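Superoxide dismutase [Mn/Fe] (Porphyromonas gingivalis, PDB 1UES) catalyses the dismutation of superoxide radicals to hydrogen peroxide and oxygen, using one manganese or iron ion in each subunit of a homodimer. Local coordinates at residues E110-G115 with D177-V182; H161-Y164 with R170-D173; T46-A51 with V57-G62. The protein carries 1 engineered substitution. One frame throughout, in Å; residues are numbered along the deposited sequence.

Contact 1: residues E110-G115 with D177-V182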
loop_
_atom_site.group_PDB
_atom_site.type_symbol
_atom_site.label_atom_id
_atom_site.label_comp_id
_atom_site.label_asym_id
_atom_site.label_seq_id
_atom_site.Cartn_x
_atom_site.Cartn_y
_atom_site.Cartn_z
ATOM N N GLU A 110 -3.709 15.563 15.410
ATOM C CA GLU A 110 -2.469 14.794 15.439
ATOM C C GLU A 110 -2.631 13.409 14.854
ATOM O O GLU A 110 -1.742 12.917 14.157
ATOM C CB GLU A 110 -1.929 14.674 16.864
ATOM C CG GLU A 110 -1.669 16.025 17.502
ATOM C CD GLU A 110 -1.181 15.914 18.923
ATOM O OE1 GLU A 110 -0.428 14.958 19.233
ATOM O OE2 GLU A 110 -1.546 16.788 19.739
ATOM N N PHE A 111 -3.769 12.787 15.134
ATOM C CA PHE A 111 -4.039 11.446 14.626
ATOM C C PHE A 111 -4.140 11.488 13.095
ATOM O O PHE A 111 -3.494 10.692 12.381
ATOM C CB PHE A 111 -5.338 10.926 15.269
ATOM C CG PHE A 111 -5.422 9.416 15.350
ATOM C CD1 PHE A 111 -6.280 8.715 14.512
ATOM C CD2 PHE A 111 -4.653 8.705 16.268
ATOM C CE1 PHE A 111 -6.372 7.307 14.591
ATOM C CE2 PHE A 111 -4.731 7.295 16.358
ATOM C CZ PHE A 111 -5.595 6.595 15.517
ATOM N N ASN A 112 -4.932 12.426 12.587
ATOM C CA ASN A 112 -5.072 12.587 11.144
ATOM C C ASN A 112 -3.700 12.828 10.503
ATOM O O ASN A 112 -3.379 12.264 9.447
ATOM C CB ASN A 112 -5.983 13.787 10.828
ATOM C CG ASN A 112 -7.446 13.541 11.179
ATOM O OD1 ASN A 112 -7.868 12.416 11.454
ATOM N ND2 ASN A 112 -8.226 14.613 11.180
ATOM N N THR A 113 -2.870 13.650 11.146
ATOM C CA THR A 113 -1.565 13.954 10.583
ATOM C C THR A 113 -0.682 12.718 10.525
ATOM O O THR A 113 0.011 12.506 9.553
ATOM C CB THR A 113 -0.829 15.052 11.367
ATOM O OG1 THR A 113 -1.544 16.293 11.243
ATOM C CG2 THR A 113 0.548 15.235 10.793
ATOM N N ALA A 114 -0.734 11.899 11.566
ATOM C CA ALA A 114 0.041 10.667 11.604
ATOM C C ALA A 114 -0.417 9.727 10.479
ATOM O O ALA A 114 0.394 9.040 9.848
ATOM C CB ALA A 114 -0.143 9.988 12.962
ATOM N N GLY A 115 -1.723 9.702 10.235
ATOM C CA GLY A 115 -2.261 8.842 9.194
ATOM C C GLY A 115 -1.893 9.313 7.807
ATOM O O GLY A 115 -1.547 8.518 6.928
ATOM N N ASP A 177 -13.355 12.023 7.732
ATOM C CA ASP A 177 -14.682 11.445 7.769
ATOM C C ASP A 177 -14.784 10.236 8.690
ATOM O O ASP A 177 -15.859 9.917 9.146
ATOM C CB ASP A 177 -15.149 10.998 6.372
ATOM C CG ASP A 177 -15.614 12.157 5.498
ATOM O OD1 ASP A 177 -16.095 13.178 6.051
ATOM O OD2 ASP A 177 -15.497 12.036 4.259
ATOM N N LEU A 178 -13.676 9.557 8.976
ATOM C CA LEU A 178 -13.775 8.374 9.813
ATOM C C LEU A 178 -14.293 8.710 11.182
ATOM O O LEU A 178 -14.945 7.894 11.823
ATOM C CB LEU A 178 -12.414 7.691 9.928
ATOM C CG LEU A 178 -11.993 6.835 8.742
ATOM C CD1 LEU A 178 -10.558 6.320 9.037
ATOM C CD2 LEU A 178 -12.977 5.679 8.505
ATOM N N TRP A 179 -14.000 9.918 11.648
ATOM C CA TRP A 179 -14.466 10.282 12.986
ATOM C C TRP A 179 -15.973 10.195 13.160
ATOM O O TRP A 179 -16.474 9.904 14.265
ATOM C CB TRP A 179 -13.964 11.675 13.344
ATOM C CG TRP A 179 -12.503 11.793 13.283
ATOM C CD1 TRP A 179 -11.765 12.407 12.298
ATOM C CD2 TRP A 179 -11.553 11.262 14.222
ATOM N NE1 TRP A 179 -10.423 12.284 12.575
ATOM C CE2 TRP A 179 -10.265 11.590 13.741
ATOM C CE3 TRP A 179 -11.669 10.537 15.425
ATOM C CZ2 TRP A 179 -9.091 11.223 14.414
ATOM C CZ3 TRP A 179 -10.479 10.170 16.099
ATOM C CH2 TRP A 179 -9.223 10.516 15.585
ATOM N N SER A 180 -16.706 10.411 12.071
ATOM C CA SER A 180 -18.150 10.371 12.107
ATOM C C SER A 180 -18.732 8.971 12.334
ATOM O O SER A 180 -19.900 8.849 12.694
ATOM C CB SER A 180 -18.728 10.986 10.824
ATOM O OG SER A 180 -18.581 10.127 9.693
ATOM N N ILE A 181 -17.942 7.913 12.121
ATOM C CA ILE A 181 -18.472 6.564 12.354
ATOM C C ILE A 181 -17.833 5.829 13.530
ATOM O O ILE A 181 -18.129 4.653 13.773
ATOM C CB ILE A 181 -18.344 5.655 11.117
ATOM C CG1 ILE A 181 -16.925 5.676 10.569
ATOM C CG2 ILE A 181 -19.376 6.088 10.057
ATOM C CD1 ILE A 181 -16.705 4.686 9.445
ATOM N N VAL A 182 -16.950 6.502 14.244
ATOM C CA VAL A 182 -16.326 5.863 15.393
ATOM C C VAL A 182 -17.340 5.736 16.530
ATOM O O VAL A 182 -18.002 6.708 16.889
ATOM C CB VAL A 182 -15.115 6.699 15.890
ATOM C CG1 VAL A 182 -14.590 6.175 17.229
ATOM C CG2 VAL A 182 -14.014 6.652 14.841
#

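Contact 2: residues H161-Y164 with R170-D173. With MN (manganese (II) ion), chain E.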
loop_
_atom_site.group_PDB
_atom_site.type_symbol
_atom_site.label_atom_id
_atom_site.label_comp_id
_atom_site.label_asym_id
_atom_site.label_seq_id
_atom_site.Cartn_x
_atom_site.Cartn_y
_atom_site.Cartn_z
ATOM N N HIS A 161 -6.660 0.424 -0.216
ATOM C CA HIS A 161 -7.918 -0.281 -0.456
ATOM C C HIS A 161 -9.033 0.132 0.546
ATOM O O HIS A 161 -10.196 -0.050 0.292
ATOM C CB HIS A 161 -7.710 -1.815 -0.433
ATOM C CG HIS A 161 -7.291 -2.374 0.889
ATOM N ND1 HIS A 161 -6.139 -3.108 1.040
ATOM C CD2 HIS A 161 -7.893 -2.373 2.110
ATOM C CE1 HIS A 161 -6.037 -3.540 2.279
ATOM N NE2 HIS A 161 -7.083 -3.109 2.955
ATOM N N ALA A 162 -8.663 0.738 1.663
ATOM C CA ALA A 162 -9.643 1.138 2.651
ATOM C C ALA A 162 -10.449 2.335 2.196
ATOM O O ALA A 162 -11.519 2.558 2.678
ATOM C CB ALA A 162 -8.935 1.459 3.967
ATOM N N TYR A 163 -9.947 3.079 1.218
ATOM C CA TYR A 163 -10.655 4.304 0.868
ATOM C C TYR A 163 -10.606 4.660 -0.599
ATOM O O TYR A 163 -11.294 5.578 -1.022
ATOM C CB TYR A 163 -10.043 5.490 1.671
ATOM C CG TYR A 163 -8.542 5.729 1.484
ATOM C CD1 TYR A 163 -8.053 6.434 0.360
ATOM C CD2 TYR A 163 -7.600 5.228 2.383
ATOM C CE1 TYR A 163 -6.681 6.627 0.150
ATOM C CE2 TYR A 163 -6.240 5.403 2.192
ATOM C CZ TYR A 163 -5.772 6.114 1.066
ATOM O OH TYR A 163 -4.443 6.383 0.872
ATOM N N TYR A 164 -9.829 3.948 -1.393
ATOM C CA TYR A 164 -9.681 4.365 -2.778
ATOM C C TYR A 164 -10.953 4.426 -3.619
ATOM O O TYR A 164 -11.099 5.300 -4.473
ATOM C CB TYR A 164 -8.635 3.490 -3.478
ATOM C CG TYR A 164 -7.837 4.307 -4.454
ATOM C CD1 TYR A 164 -6.838 5.154 -4.006
ATOM C CD2 TYR A 164 -8.144 4.307 -5.809
ATOM C CE1 TYR A 164 -6.144 6.006 -4.880
ATOM C CE2 TYR A 164 -7.457 5.152 -6.699
ATOM C CZ TYR A 164 -6.458 6.007 -6.212
ATOM O OH TYR A 164 -5.831 6.916 -7.050
ATOM N N ARG A 170 -7.363 11.051 -1.987
ATOM C CA ARG A 170 -7.704 11.927 -0.861
ATOM C C ARG A 170 -7.717 11.224 0.509
ATOM O O ARG A 170 -8.746 11.168 1.191
ATOM C CB ARG A 170 -9.045 12.636 -1.159
ATOM C CG ARG A 170 -9.036 13.380 -2.517
ATOM C CD ARG A 170 -10.355 14.141 -2.798
ATOM N NE ARG A 170 -11.495 13.257 -2.985
ATOM C CZ ARG A 170 -12.421 13.017 -2.058
ATOM N NH1 ARG A 170 -12.358 13.603 -0.863
ATOM N NH2 ARG A 170 -13.398 12.179 -2.314
ATOM N N ARG A 171 -6.547 10.714 0.929
ATOM C CA ARG A 171 -6.451 10.023 2.207
ATOM C C ARG A 171 -6.863 10.906 3.383
ATOM O O ARG A 171 -7.589 10.455 4.267
ATOM C CB ARG A 171 -5.031 9.509 2.442
ATOM C CG ARG A 171 -4.924 8.662 3.697
ATOM C CD ARG A 171 -3.510 8.375 4.083
ATOM N NE ARG A 171 -2.906 7.348 3.222
ATOM C CZ ARG A 171 -1.702 6.850 3.439
ATOM N NH1 ARG A 171 -1.001 7.290 4.476
ATOM N NH2 ARG A 171 -1.188 5.939 2.615
ATOM N N ALA A 172 -6.386 12.152 3.407
ATOM C CA ALA A 172 -6.738 13.065 4.497
ATOM C C ALA A 172 -8.233 13.273 4.645
ATOM O O ALA A 172 -8.749 13.298 5.771
ATOM C CB ALA A 172 -6.039 14.428 4.284
ATOM N N ASP A 173 -8.941 13.427 3.527
ATOM C CA ASP A 173 -10.383 13.632 3.576
ATOM C C ASP A 173 -11.067 12.386 4.151
ATOM O O ASP A 173 -12.042 12.504 4.884
ATOM C CB ASP A 173 -10.956 13.965 2.185
ATOM C CG ASP A 173 -10.530 15.359 1.693
ATOM O OD1 ASP A 173 -10.003 16.163 2.513
ATOM O OD2 ASP A 173 -10.703 15.634 0.478
HETATM MN MN MN E . -7.510 -2.977 5.135
HETATM O O HOH W 1 -5.334 -2.951 5.665
#

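Contact 3: residues T46-A51 with V57-G62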
loop_
_atom_site.group_PDB
_atom_site.type_symbol
_atom_site.label_atom_id
_atom_site.label_comp_id
_atom_site.label_asym_id
_atom_site.label_seq_id
_atom_site.Cartn_x
_atom_site.Cartn_y
_atom_site.Cartn_z
ATOM N N THR A 46 3.292 -25.278 12.148
ATOM C CA THR A 46 4.126 -24.359 12.916
ATOM C C THR A 46 3.689 -24.373 14.379
ATOM O O THR A 46 2.696 -24.997 14.741
ATOM C CB THR A 46 3.953 -22.918 12.421
ATOM O OG1 THR A 46 2.686 -22.430 12.869
ATOM C CG2 THR A 46 4.033 -22.840 10.922
ATOM N N GLU A 47 4.424 -23.658 15.232
ATOM C CA GLU A 47 4.068 -23.582 16.652
ATOM C C GLU A 47 2.775 -22.790 16.917
ATOM O O GLU A 47 2.302 -22.714 18.059
ATOM C CB GLU A 47 5.217 -22.933 17.437
ATOM C CG GLU A 47 5.364 -21.434 17.164
ATOM C CD GLU A 47 6.722 -20.906 17.584
ATOM O OE1 GLU A 47 7.713 -21.246 16.913
ATOM O OE2 GLU A 47 6.787 -20.157 18.578
ATOM N N PHE A 48 2.203 -22.198 15.869
ATOM C CA PHE A 48 0.984 -21.410 16.007
ATOM C C PHE A 48 -0.287 -22.164 15.620
ATOM O O PHE A 48 -1.374 -21.581 15.587
ATOM C CB PHE A 48 1.093 -20.155 15.154
ATOM C CG PHE A 48 2.266 -19.299 15.505
ATOM C CD1 PHE A 48 2.318 -18.662 16.745
ATOM C CD2 PHE A 48 3.324 -19.146 14.615
ATOM C CE1 PHE A 48 3.415 -17.880 17.096
ATOM C CE2 PHE A 48 4.436 -18.357 14.960
ATOM C CZ PHE A 48 4.476 -17.727 16.203
ATOM N N GLU A 49 -0.146 -23.460 15.358
ATOM C CA GLU A 49 -1.267 -24.303 14.963
ATOM C C GLU A 49 -2.491 -24.158 15.835
ATOM O O GLU A 49 -3.619 -24.058 15.329
ATOM C CB GLU A 49 -0.848 -25.772 14.977
ATOM C CG GLU A 49 -0.080 -26.183 13.783
ATOM C CD GLU A 49 0.096 -27.691 13.695
ATOM O OE1 GLU A 49 0.137 -28.385 14.751
ATOM O OE2 GLU A 49 0.195 -28.186 12.558
ATOM N N ASN A 50 -2.283 -24.144 17.140
ATOM C CA ASN A 50 -3.396 -24.049 18.061
ATOM C C ASN A 50 -3.439 -22.768 18.869
ATOM O O ASN A 50 -4.173 -22.684 19.852
ATOM C CB ASN A 50 -3.362 -25.259 18.993
ATOM C CG ASN A 50 -2.824 -26.500 18.299
ATOM O OD1 ASN A 50 -1.894 -27.167 18.790
ATOM N ND2 ASN A 50 -3.403 -26.819 17.145
ATOM N N ALA A 51 -2.664 -21.773 18.447
ATOM C CA ALA A 51 -2.570 -20.497 19.132
ATOM C C ALA A 51 -3.723 -19.548 18.818
ATOM O O ALA A 51 -4.324 -19.604 17.741
ATOM C CB ALA A 51 -1.250 -19.820 18.761
ATOM N N VAL A 57 0.053 -12.800 16.751
ATOM C CA VAL A 57 0.507 -11.458 16.414
ATOM C C VAL A 57 1.663 -11.016 17.316
ATOM O O VAL A 57 2.544 -10.298 16.873
ATOM C CB VAL A 57 -0.643 -10.404 16.503
ATOM C CG1 VAL A 57 -0.099 -9.004 16.157
ATOM C CG2 VAL A 57 -1.781 -10.770 15.527
ATOM N N GLN A 58 1.647 -11.442 18.573
ATOM C CA GLN A 58 2.729 -11.076 19.497
ATOM C C GLN A 58 4.034 -11.805 19.232
ATOM O O GLN A 58 5.113 -11.282 19.536
ATOM C CB GLN A 58 2.355 -11.371 20.950
ATOM C CG GLN A 58 1.001 -10.924 21.402
ATOM C CD GLN A 58 0.683 -11.377 22.810
ATOM O OE1 GLN A 58 0.310 -10.567 23.660
ATOM N NE2 GLN A 58 0.811 -12.678 23.066
ATOM N N LYS A 59 3.960 -12.997 18.646
ATOM C CA LYS A 59 5.171 -13.797 18.453
ATOM C C LYS A 59 5.652 -14.129 17.052
ATOM O O LYS A 59 6.842 -14.372 16.842
ATOM C CB LYS A 59 5.029 -15.137 19.190
ATOM C CG LYS A 59 4.365 -15.108 20.571
ATOM C CD LYS A 59 3.978 -16.541 20.987
ATOM C CE LYS A 59 4.576 -16.932 22.321
ATOM N NZ LYS A 59 3.542 -16.953 23.403
ATOM N N SER A 60 4.748 -14.189 16.088
ATOM C CA SER A 60 5.160 -14.569 14.754
ATOM C C SER A 60 5.935 -13.543 13.959
ATOM O O SER A 60 6.062 -12.382 14.355
ATOM C CB SER A 60 3.943 -15.019 13.946
ATOM O OG SER A 60 3.147 -13.912 13.573
ATOM N N GLU A 61 6.441 -13.994 12.817
ATOM C CA GLU A 61 7.201 -13.152 11.901
ATOM C C GLU A 61 6.860 -13.510 10.453
ATOM O O GLU A 61 6.026 -14.386 10.201
ATOM C CB GLU A 61 8.708 -13.343 12.144
ATOM C CG GLU A 61 9.434 -12.022 12.390
ATOM C CD GLU A 61 10.004 -11.904 13.792
ATOM O OE1 GLU A 61 9.286 -11.438 14.720
ATOM O OE2 GLU A 61 11.192 -12.271 13.971
ATOM N N GLY A 62 7.491 -12.822 9.506
ATOM C CA GLY A 62 7.279 -13.111 8.102
ATOM C C GLY A 62 5.841 -13.122 7.588
ATOM O O GLY A 62 5.037 -12.281 7.981
#

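Contact 1: residues E110-G115 with D177-V182
W179 meets two consecutive residues of helix 104-116, N112 through a hydrogen bond and F111 through apolar packing. The polar part is a single bond: W179 NE1 donates to N112 OD1 at 2.8 Å, with an N-H...O angle of 145°. OD1 lies near the indole plane, and NE1 in turn sits in the carbonyl plane on a lone pair of OD1 (C=O...N angle 116°). Because NE1 can only donate, its 3.5 Å distance to N112 ND2 is no bond, which places the amide oxygen, not the nitrogen, on the indole N-H.

The apolar part lies at the six-membered end of the indole. There W179 CH2 is 3.6 Å from F111 CD1 and 3.9 Å from F111 CB. The ring centroids are 5.7 Å apart and the planes 64° apart, an oblique pairing. F111 carries its ring beside its own carbonyl carbon, which turns the CD1 side to the indole. F156 of strand 151-157 meets both rings edge-to-face, and K108 adds a cation-pi contact to W179. This is an aromatic cluster of the C-terminal alpha/beta domain of iron/manganese superoxide dismutases, joining helix 104-116 to the segment 177-182 beside the antiparallel sheet.

Contact 2: residues H161-Y164 with R170-D173
The metal site of the iron/manganese superoxide dismutases borders this contact: H161 binds the manganese ion through NE2 at 2.2 Å, with a water, H27, H74 and D157 completing the site. Two residues further on, Y163 occupies the N-cap position of helix 164-167 and turns its ring toward R171, in the first turn of helix 171-178. R171 NE donates to Y163 OH at 3.0 Å, and the N-H...O angle of 179° makes the bond essentially straight. The hydroxyl lies in the guanidinium plane, while the phenol ring stands 72° from that plane. R171 CA sits over one face of the ring, offset toward the rim and 4.3 Å from the centroid, a CH-pi contact; CB and CG follow along the phenol end, with R171 CB 3.7 Å from Y163 CZ. A bend at chi3 (-76°) folds the arginine so that NE returns to the hydroxyl.

R171 NH1 hydrogen-bonds to the carbonyl oxygens of G115 and L118, and NH2 to that of G120. Across the dimer interface, H161 ND1 is hydrogen-bonded to E160 of the second subunit. With NE, NH1 and NH2 all engaged, the guanidinium is fixed in rotation, and its charge probably polarises the Y163 hydroxyl.

Contact 3: residues T46-A51 with V57-G62
F48 puts the far end of its ring against the backbone and side-chain bases of K59 and S60, where helix 53-59 ends. F48 CZ lies 3.5 Å from S60 CA, and F48 CE2 the same distance from S60 CB; the serine methylene approaches obliquely. K59 CB comes to the ring edge, near its plane, 3.8 Å from F48 CE1. The lysine then bends at chi3 and chi4, carrying its amine away from the ring. E47 CG lies over the centre of one face, 3.8 Å above the plane.

Outside this shell, F48 lies in two overlapping type I beta turns, T46 to E49 and F48 to A51, which probably help to direct its ring. T46 OG1 accepts from F48 N at 3.0 Å with an angle of 157°, an ST turn, which would steady the backbone at F48; the same oxygen is also hydrogen-bonded to I43 O. On the other segment, S60 OG turns back to I56 O, leaving its methylene against the phenylalanine.

No hydrogen bond crosses between the segments. Direct cohesion is thus mainly van der Waals, and the polar bonds within each segment or to its chain neighbours probably help to hold the touching groups in position.

How the contacts relate
Contacts 1 and 2 lie in the C-terminal domain and share helix 171-178, contact 2 using its start and contact 1 the residues toward 177-182. They touch directly, the bond between G115 and R171 joining the two. Contact 1 is buried in the aromatic core; contact 2 is partly buried and reaches the metal site and dimer interface. Contact 3 belongs to the alpha-hairpin domain, on the opposite side of the chain's centre, its own centre about 31 Å from each of the others. Aromatic side chains serve all three, but only contacts 1 and 2 have hydrogen bonds across their segments; contact 3, with exposed K59 at its edge, relies on packing.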